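Local coordinates for protein o-succinylbenzoate synthase (Synechococcus elongatus, PDB 2OZT) that catalyses the metal-dependent dehydration of 2-succinyl-6-hydroxy-2,4-cyclohexadiene-1-carboxylate to 2-succinylbenzoate, a step on the route to phylloquinone, at residues L33-I47 with A87-L101. Sequence-based numbering, arbitrary orientation.
Sequences LRLEDEQGQVGYGEI and AQFGFATAWQSVGRL
Ala87 meets Ile47, whose branch methyl CG2 lies 3.7 Å from Ala87 N. The edge of the Phe89 ring is turned to the Glu46 carbonyl, with Phe89 CD2 3.4 Å from Glu46 O. Ile47 CG1 packs straight on Gly90 CA. Phe91 takes Leu33 CD1 over the centre of one ring face, a CH-pi contact with the methyl 3.6 Å from the centroid. Ile47 CD1 approaches the same ring obliquely. Thr93 OG1 donates to Phe89 O and is bridged by a water to Glu46 N.

This is the N-terminal capping domain of the enolase superfamily, in which helix 85-97 lies on the antiparallel sheet. Its part 87-97 runs nearly antiparallel to edge strand 42-47 (160°), with the axes 5.9 Å apart at closest. Gly43 and Gly45 on the strand and Gly90 on the helix carry no side chain at the interface, which allows this approach. Ala94 sits over this strand, its CA 3.3 Å from Tyr44 O in a CA-H...O contact. Leu35 reaches Ala94 CB with CD1 and the Trp95 backbone with CD2. With chi1 at 74° the hydroxyl of Ser97 lies between its backbone N and carbonyl carbon, turned to the strand; OG donates to Ala94 O and accepts from Tyr44 N at 2.9 Å, with a bent angle of 139°. Val98 CG2 packs on Leu35 CB. Gly99 CA lies against Gln41 OE1, and Gln41 NE2 donates to Asp37 OD2. Leu101 CD1 touches the Tyr44 ring edge, while a water joins Leu101 N to Val42 O.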
ATOM      1  N   LEU A  33      -1.943  16.720   9.780  1.00 13.74           N
ATOM      2  CA  LEU A  33      -3.090  17.443  10.342  1.00 13.27           C
ATOM      3  C   LEU A  33      -3.077  17.263  11.843  1.00 14.69           C
ATOM      4  O   LEU A  33      -2.841  16.173  12.330  1.00 13.81           O
ATOM      5  CB  LEU A  33      -4.411  16.829   9.881  1.00 13.87           C
ATOM      6  CG  LEU A  33      -4.622  16.816   8.367  1.00 13.67           C
ATOM      7  CD1 LEU A  33      -5.876  16.032   7.999  1.00 16.71           C
ATOM      8  CD2 LEU A  33      -4.687  18.192   7.758  1.00 11.83           C
ATOM      9  N   ARG A  34      -3.374  18.365  12.549  1.00 15.54           N
ATOM     10  CA  ARG A  34      -3.553  18.316  14.024  1.00 15.53           C
ATOM     11  C   ARG A  34      -4.885  18.942  14.378  1.00 15.42           C
ATOM     12  O   ARG A  34      -5.096  20.101  14.061  1.00 16.18           O
ATOM     13  CB  ARG A  34      -2.403  19.043  14.694  1.00 15.77           C
ATOM     14  CG  ARG A  34      -2.508  19.024  16.259  1.00 16.53           C
ATOM     15  CD  ARG A  34      -1.392  19.847  16.860  1.00 17.99           C
ATOM     16  NE  ARG A  34      -1.305  19.790  18.343  1.00 19.32           N
ATOM     17  CZ  ARG A  34      -2.038  20.531  19.171  1.00 21.07           C
ATOM     18  NH1 ARG A  34      -2.984  21.354  18.733  1.00 20.47           N
ATOM     19  NH2 ARG A  34      -1.850  20.388  20.486  1.00 23.45           N
ATOM     20  N   LEU A  35      -5.744  18.166  15.072  1.00 16.30           N
ATOM     21  CA  LEU A  35      -7.126  18.550  15.386  1.00 18.11           C
ATOM     22  C   LEU A  35      -7.194  18.694  16.901  1.00 17.60           C
ATOM     23  O   LEU A  35      -6.573  17.938  17.603  1.00 17.18           O
ATOM     24  CB  LEU A  35      -8.081  17.449  14.922  1.00 18.08           C
ATOM     25  CG  LEU A  35      -8.612  17.575  13.497  1.00 18.59           C
ATOM     26  CD1 LEU A  35      -7.469  17.610  12.452  1.00 18.25           C
ATOM     27  CD2 LEU A  35      -9.611  16.452  13.193  1.00 20.14           C
ATOM     28  N   GLU A  36      -7.892  19.719  17.392  1.00 18.88           N
ATOM     29  CA  GLU A  36      -8.015  19.855  18.848  1.00 20.36           C
ATOM     30  C   GLU A  36      -9.412  20.321  19.187  1.00 21.29           C
ATOM     31  O   GLU A  36      -9.912  21.273  18.599  1.00 22.39           O
ATOM     32  CB  GLU A  36      -6.966  20.818  19.373  1.00 19.93           C
ATOM     33  CG  GLU A  36      -6.955  20.957  20.946  1.00 19.74           C
ATOM     34  CD  GLU A  36      -5.836  21.819  21.480  1.00 23.76           C
ATOM     35  OE1 GLU A  36      -4.855  22.109  20.766  1.00 21.49           O
ATOM     36  OE2 GLU A  36      -5.908  22.231  22.673  1.00 21.36           O
ATOM     37  N   ASP A  37     -10.043  19.630  20.135  1.00 22.92           N
ATOM     38  CA  ASP A  37     -11.377  20.074  20.559  1.00 23.56           C
ATOM     39  C   ASP A  37     -11.300  21.095  21.697  1.00 24.50           C
ATOM     40  O   ASP A  37     -10.212  21.419  22.204  1.00 23.21           O
ATOM     41  CB  ASP A  37     -12.304  18.879  20.889  1.00 23.61           C
ATOM     42  CG  ASP A  37     -11.868  18.080  22.111  1.00 22.69           C
ATOM     43  OD1 ASP A  37     -11.057  18.554  22.949  1.00 25.04           O
ATOM     44  OD2 ASP A  37     -12.344  16.927  22.290  1.00 27.95           O
ATOM     45  N   GLU A  38     -12.465  21.605  22.081  1.00 26.67           N
ATOM     46  CA  GLU A  38     -12.543  22.703  23.053  1.00 28.60           C
ATOM     47  C   GLU A  38     -11.847  22.332  24.365  1.00 27.86           C
ATOM     48  O   GLU A  38     -11.230  23.191  25.001  1.00 27.78           O
ATOM     49  CB  GLU A  38     -14.007  23.101  23.303  1.00 29.31           C
ATOM     50  CG  GLU A  38     -14.252  23.806  24.668  1.00 35.95           C
ATOM     51  CD  GLU A  38     -14.053  25.320  24.656  1.00 42.50           C
ATOM     52  OE1 GLU A  38     -15.074  26.049  24.552  1.00 45.62           O
ATOM     53  OE2 GLU A  38     -12.894  25.789  24.792  1.00 44.72           O
ATOM     54  N   GLN A  39     -11.957  21.072  24.770  1.00 27.55           N
ATOM     55  CA  GLN A  39     -11.348  20.606  26.007  1.00 27.25           C
ATOM     56  C   GLN A  39      -9.823  20.443  25.964  1.00 27.57           C
ATOM     57  O   GLN A  39      -9.162  20.504  26.991  1.00 29.64           O
ATOM     58  CB  GLN A  39     -11.999  19.299  26.433  1.00 28.78           C
ATOM     59  CG  GLN A  39     -11.517  18.795  27.764  1.00 28.62           C
ATOM     60  CD  GLN A  39     -12.048  17.417  28.027  1.00 33.05           C
ATOM     61  OE1 GLN A  39     -13.218  17.263  28.398  1.00 32.65           O
ATOM     62  NE2 GLN A  39     -11.200  16.395  27.839  1.00 29.56           N
ATOM     63  N   GLY A  40      -9.252  20.237  24.784  1.00 24.91           N
ATOM     64  CA  GLY A  40      -7.812  19.997  24.722  1.00 23.68           C
ATOM     65  C   GLY A  40      -7.445  18.618  24.201  1.00 22.62           C
ATOM     66  O   GLY A  40      -6.262  18.237  24.192  1.00 23.52           O
ATOM     67  N   GLN A  41      -8.445  17.858  23.781  1.00 20.85           N
ATOM     68  CA  GLN A  41      -8.145  16.515  23.214  1.00 21.26           C
ATOM     69  C   GLN A  41      -7.642  16.747  21.806  1.00 20.44           C
ATOM     70  O   GLN A  41      -8.107  17.664  21.153  1.00 20.28           O
ATOM     71  CB  GLN A  41      -9.365  15.637  23.170  1.00 20.93           C
ATOM     72  CG  GLN A  41      -9.899  15.326  24.584  1.00 24.75           C
ATOM     73  CD  GLN A  41     -11.077  14.441  24.507  1.00 25.59           C
ATOM     74  OE1 GLN A  41     -11.042  13.307  24.970  1.00 28.54           O
ATOM     75  NE2 GLN A  41     -12.139  14.937  23.912  1.00 28.94           N
ATOM     76  N   VAL A  42      -6.687  15.925  21.384  1.00 21.24           N
ATOM     77  CA  VAL A  42      -5.998  16.185  20.102  1.00 21.13           C
ATOM     78  C   VAL A  42      -6.067  14.935  19.238  1.00 20.90           C
ATOM     79  O   VAL A  42      -6.079  13.821  19.751  1.00 22.88           O
ATOM     80  CB  VAL A  42      -4.552  16.576  20.331  1.00 22.20           C
ATOM     81  CG1 VAL A  42      -3.800  16.726  19.005  1.00 25.16           C
ATOM     82  CG2 VAL A  42      -4.471  17.921  21.015  1.00 21.77           C
ATOM     83  N   GLY A  43      -6.160  15.137  17.923  1.00 18.46           N
ATOM     84  CA  GLY A  43      -6.066  13.989  16.989  1.00 17.46           C
ATOM     85  C   GLY A  43      -5.128  14.408  15.870  1.00 16.88           C
ATOM     86  O   GLY A  43      -4.844  15.598  15.689  1.00 16.28           O
ATOM     87  N   TYR A  44      -4.633  13.399  15.144  1.00 15.45           N
ATOM     88  CA  TYR A  44      -3.651  13.653  14.052  1.00 15.38           C
ATOM     89  C   TYR A  44      -3.953  12.796  12.845  1.00 15.09           C
ATOM     90  O   TYR A  44      -4.443  11.694  12.989  1.00 15.74           O
ATOM     91  CB  TYR A  44      -2.212  13.349  14.492  1.00 17.30           C
ATOM     92  CG  TYR A  44      -1.685  14.185  15.633  1.00 18.72           C
ATOM     93  CD1 TYR A  44      -0.886  15.311  15.409  1.00 20.84           C
ATOM     94  CD2 TYR A  44      -1.988  13.825  16.942  1.00 20.80           C
ATOM     95  CE1 TYR A  44      -0.410  16.050  16.516  1.00 22.08           C
ATOM     96  CE2 TYR A  44      -1.517  14.534  18.007  1.00 22.69           C
ATOM     97  CZ  TYR A  44      -0.745  15.627  17.795  1.00 24.88           C
ATOM     98  OH  TYR A  44      -0.334  16.292  18.947  1.00 29.38           O
ATOM     99  N   GLY A  45      -3.613  13.314  11.661  1.00 13.36           N
ATOM    100  CA  GLY A  45      -3.804  12.541  10.419  1.00 13.75           C
ATOM    101  C   GLY A  45      -2.689  12.947   9.476  1.00 13.69           C
ATOM    102  O   GLY A  45      -1.956  13.923   9.681  1.00 13.97           O
ATOM    103  N   GLU A  46      -2.573  12.141   8.425  1.00 12.77           N
ATOM    104  CA  GLU A  46      -1.537  12.369   7.410  1.00 13.76           C
ATOM    105  C   GLU A  46      -2.117  12.198   6.017  1.00 13.37           C
ATOM    106  O   GLU A  46      -2.796  11.208   5.731  1.00 13.01           O
ATOM    107  CB  GLU A  46      -0.398  11.389   7.641  1.00 13.74           C
ATOM    108  CG  GLU A  46       0.698  11.445   6.559  1.00 12.61           C
ATOM    109  CD  GLU A  46       1.898  10.547   6.871  1.00 14.95           C
ATOM    110  OE1 GLU A  46       2.016   9.940   7.976  1.00 14.48           O
ATOM    111  OE2 GLU A  46       2.754  10.413   5.920  1.00 14.99           O
ATOM    112  N   ILE A  47      -1.804  13.167   5.146  1.00 11.99           N
ATOM    113  CA  ILE A  47      -2.195  13.157   3.719  1.00 12.96           C
ATOM    114  C   ILE A  47      -0.918  13.080   2.890  1.00 12.72           C
ATOM    115  O   ILE A  47      -0.113  14.017   2.871  1.00 13.64           O
ATOM    116  CB  ILE A  47      -2.902  14.476   3.351  1.00 12.04           C
ATOM    117  CG1 ILE A  47      -4.130  14.682   4.273  1.00 12.81           C
ATOM    118  CG2 ILE A  47      -3.301  14.566   1.903  1.00 12.02           C
ATOM    119  CD1 ILE A  47      -4.804  16.060   4.127  1.00 15.03           C
ATOM    120  N   ALA A  87      -6.465  12.910   0.837  1.00 11.90           N
ATOM    121  CA  ALA A  87      -7.045  13.915   1.752  1.00 12.00           C
ATOM    122  C   ALA A  87      -8.229  13.343   2.526  1.00 13.39           C
ATOM    123  O   ALA A  87      -8.331  13.590   3.741  1.00 14.21           O
ATOM    124  CB  ALA A  87      -7.453  15.159   0.968  1.00 13.78           C
ATOM    125  N   GLN A  88      -9.113  12.600   1.855  1.00 13.44           N
ATOM    126  CA  GLN A  88     -10.202  11.902   2.546  1.00 14.74           C
ATOM    127  C   GLN A  88      -9.653  11.004   3.661  1.00 14.53           C
ATOM    128  O   GLN A  88     -10.166  10.999   4.795  1.00 14.84           O
ATOM    129  CB  GLN A  88     -11.062  11.082   1.597  1.00 14.37           C
ATOM    130  CG  GLN A  88     -11.785  11.858   0.485  1.00 17.76           C
ATOM    131  CD  GLN A  88     -12.551  10.903  -0.440  1.00 19.68           C
ATOM    132  OE1 GLN A  88     -11.977   9.958  -1.024  1.00 24.84           O
ATOM    133  NE2 GLN A  88     -13.841  11.180  -0.620  1.00 25.98           N
ATOM    134  N   PHE A  89      -8.615  10.230   3.376  1.00 14.48           N
ATOM    135  CA  PHE A  89      -8.020   9.369   4.403  1.00 13.65           C
ATOM    136  C   PHE A  89      -7.469  10.197   5.547  1.00 14.53           C
ATOM    137  O   PHE A  89      -7.721   9.907   6.740  1.00 13.45           O
ATOM    138  CB  PHE A  89      -6.875   8.533   3.784  1.00 13.75           C
ATOM    139  CG  PHE A  89      -5.967   7.885   4.797  1.00 11.38           C
ATOM    140  CD1 PHE A  89      -6.262   6.652   5.345  1.00 12.10           C
ATOM    141  CD2 PHE A  89      -4.801   8.533   5.242  1.00 13.41           C
ATOM    142  CE1 PHE A  89      -5.415   6.027   6.244  1.00 11.14           C
ATOM    143  CE2 PHE A  89      -3.948   7.921   6.171  1.00 13.52           C
ATOM    144  CZ  PHE A  89      -4.246   6.666   6.679  1.00 12.14           C
ATOM    145  N   GLY A  90      -6.732  11.256   5.206  1.00 13.68           N
ATOM    146  CA  GLY A  90      -6.122  12.049   6.282  1.00 14.33           C
ATOM    147  C   GLY A  90      -7.133  12.694   7.218  1.00 13.65           C
ATOM    148  O   GLY A  90      -6.970  12.593   8.450  1.00 13.64           O
ATOM    149  N   PHE A  91      -8.150  13.320   6.630  1.00 14.16           N
ATOM    150  CA  PHE A  91      -9.148  13.971   7.491  1.00 14.04           C
ATOM    151  C   PHE A  91      -9.968  12.950   8.253  1.00 15.39           C
ATOM    152  O   PHE A  91     -10.241  13.162   9.423  1.00 15.41           O
ATOM    153  CB  PHE A  91     -10.014  14.891   6.677  1.00 15.03           C
ATOM    154  CG  PHE A  91      -9.373  16.239   6.433  1.00 15.16           C
ATOM    155  CD1 PHE A  91      -9.410  17.214   7.463  1.00 16.69           C
ATOM    156  CD2 PHE A  91      -8.660  16.504   5.249  1.00 14.91           C
ATOM    157  CE1 PHE A  91      -8.818  18.475   7.271  1.00 17.12           C
ATOM    158  CE2 PHE A  91      -8.040  17.735   5.057  1.00 14.03           C
ATOM    159  CZ  PHE A  91      -8.135  18.712   6.066  1.00 13.76           C
ATOM    160  N   ALA A  92     -10.360  11.856   7.628  1.00 13.97           N
ATOM    161  CA  ALA A  92     -11.192  10.865   8.316  1.00 14.66           C
ATOM    162  C   ALA A  92     -10.458  10.237   9.481  1.00 16.02           C
ATOM    163  O   ALA A  92     -10.992  10.107  10.605  1.00 16.34           O
ATOM    164  CB  ALA A  92     -11.680   9.799   7.330  1.00 15.09           C
ATOM    165  N   THR A  93      -9.200   9.872   9.278  1.00 14.84           N
ATOM    166  CA  THR A  93      -8.398   9.271  10.348  1.00 14.28           C
ATOM    167  C   THR A  93      -8.061  10.278  11.466  1.00 16.20           C
ATOM    168  O   THR A  93      -8.040   9.917  12.646  1.00 17.05           O
ATOM    169  CB  THR A  93      -7.139   8.524   9.792  1.00 14.90           C
ATOM    170  OG1 THR A  93      -6.322   9.442   9.069  1.00 13.83           O
ATOM    171  CG2 THR A  93      -7.528   7.326   8.849  1.00 15.30           C
ATOM    172  N   ALA A  94      -7.792  11.519  11.090  1.00 15.64           N
ATOM    173  CA  ALA A  94      -7.546  12.534  12.096  1.00 16.16           C
ATOM    174  C   ALA A  94      -8.792  12.680  12.963  1.00 17.38           C
ATOM    175  O   ALA A  94      -8.668  12.709  14.193  1.00 17.44           O
ATOM    176  CB  ALA A  94      -7.200  13.866  11.417  1.00 15.47           C
ATOM    177  N   TRP A  95      -9.947  12.821  12.339  1.00 16.84           N
ATOM    178  CA  TRP A  95     -11.210  13.032  13.115  1.00 18.36           C
ATOM    179  C   TRP A  95     -11.412  11.869  14.078  1.00 19.55           C
ATOM    180  O   TRP A  95     -11.716  12.058  15.259  1.00 20.84           O
ATOM    181  CB  TRP A  95     -12.387  13.103  12.161  1.00 19.50           C
ATOM    182  CG  TRP A  95     -13.697  13.474  12.822  1.00 20.82           C
ATOM    183  CD1 TRP A  95     -14.691  12.625  13.207  1.00 26.41           C
ATOM    184  CD2 TRP A  95     -14.151  14.794  13.120  1.00 23.79           C
ATOM    185  NE1 TRP A  95     -15.741  13.341  13.751  1.00 25.18           N
ATOM    186  CE2 TRP A  95     -15.428  14.672  13.718  1.00 25.13           C
ATOM    187  CE3 TRP A  95     -13.599  16.072  12.957  1.00 24.76           C
ATOM    188  CZ2 TRP A  95     -16.168  15.787  14.141  1.00 25.07           C
ATOM    189  CZ3 TRP A  95     -14.356  17.202  13.393  1.00 24.46           C
ATOM    190  CH2 TRP A  95     -15.617  17.029  13.979  1.00 25.95           C
ATOM    191  N   GLN A  96     -11.228  10.660  13.577  1.00 20.06           N
ATOM    192  CA  GLN A  96     -11.532   9.490  14.400  1.00 20.62           C
ATOM    193  C   GLN A  96     -10.551   9.352  15.548  1.00 20.24           C
ATOM    194  O   GLN A  96     -10.898   8.768  16.596  1.00 21.74           O
ATOM    195  CB  GLN A  96     -11.561   8.246  13.523  1.00 21.16           C
ATOM    196  CG  GLN A  96     -12.784   8.195  12.572  1.00 26.67           C
ATOM    197  CD  GLN A  96     -14.159   8.297  13.285  1.00 32.20           C
ATOM    198  OE1 GLN A  96     -14.354   7.753  14.370  1.00 36.14           O
ATOM    199  NE2 GLN A  96     -15.101   8.991  12.660  1.00 34.36           N
ATOM    200  N   SER A  97      -9.343   9.899  15.406  1.00 18.95           N
ATOM    201  CA  SER A  97      -8.332   9.816  16.462  1.00 18.35           C
ATOM    202  C   SER A  97      -8.520  10.763  17.652  1.00 18.86           C
ATOM    203  O   SER A  97      -7.868  10.547  18.663  1.00 19.54           O
ATOM    204  CB  SER A  97      -6.906  10.009  15.903  1.00 18.34           C
ATOM    205  OG  SER A  97      -6.652  11.392  15.567  1.00 16.18           O
ATOM    206  N   VAL A  98      -9.347  11.799  17.495  1.00 19.14           N
ATOM    207  CA  VAL A  98      -9.462  12.834  18.545  1.00 20.14           C
ATOM    208  C   VAL A  98      -9.943  12.181  19.838  1.00 21.89           C
ATOM    209  O   VAL A  98     -11.047  11.621  19.878  1.00 23.40           O
ATOM    210  CB  VAL A  98     -10.393  13.978  18.143  1.00 19.70           C
ATOM    211  CG1 VAL A  98     -10.606  14.980  19.315  1.00 21.21           C
ATOM    212  CG2 VAL A  98      -9.831  14.766  16.928  1.00 18.83           C
ATOM    213  N   GLY A  99      -9.103  12.294  20.867  1.00 22.51           N
ATOM    214  CA  GLY A  99      -9.403  11.738  22.192  1.00 23.77           C
ATOM    215  C   GLY A  99      -9.328  10.225  22.247  1.00 25.00           C
ATOM    216  O   GLY A  99      -9.772   9.610  23.234  1.00 25.38           O
ATOM    217  N   ARG A 100      -8.746   9.606  21.213  1.00 24.20           N
ATOM    218  CA  ARG A 100      -8.605   8.131  21.154  1.00 24.31           C
ATOM    219  C   ARG A 100      -7.149   7.652  21.094  1.00 23.69           C
ATOM    220  O   ARG A 100      -6.881   6.445  21.017  1.00 24.69           O
ATOM    221  CB  ARG A 100      -9.436   7.563  19.993  1.00 24.42           C
ATOM    222  CG  ARG A 100     -10.943   7.767  20.145  1.00 28.67           C
ATOM    223  CD  ARG A 100     -11.731   6.967  19.105  1.00 36.09           C
ATOM    224  NE  ARG A 100     -13.188   7.139  19.213  1.00 41.76           N
ATOM    225  CZ  ARG A 100     -13.910   8.039  18.541  1.00 44.70           C
ATOM    226  NH1 ARG A 100     -13.339   8.884  17.695  1.00 44.76           N
ATOM    227  NH2 ARG A 100     -15.224   8.106  18.724  1.00 46.19           N
ATOM    228  N   LEU A 101      -6.201   8.585  21.121  1.00 22.43           N
ATOM    229  CA  LEU A 101      -4.780   8.255  21.071  1.00 22.10           C
ATOM    230  C   LEU A 101      -4.166   8.059  22.451  1.00 22.72           C
ATOM    231  O   LEU A 101      -4.558   8.765  23.406  1.00 24.16           O
ATOM    232  CB  LEU A 101      -4.008   9.354  20.339  1.00 22.00           C
ATOM    233  CG  LEU A 101      -4.455   9.624  18.900  1.00 19.75           C
ATOM    234  CD1 LEU A 101      -3.649  10.807  18.335  1.00 19.13           C
ATOM    235  CD2 LEU A 101      -4.191   8.366  18.071  1.00 18.50           C
TER
HETATM  236  O   HOH W   1      -6.203  11.677  21.343  1.00 26.06           O
HETATM  237  O   HOH W   2      -3.562   9.416   9.333  1.00 15.75           O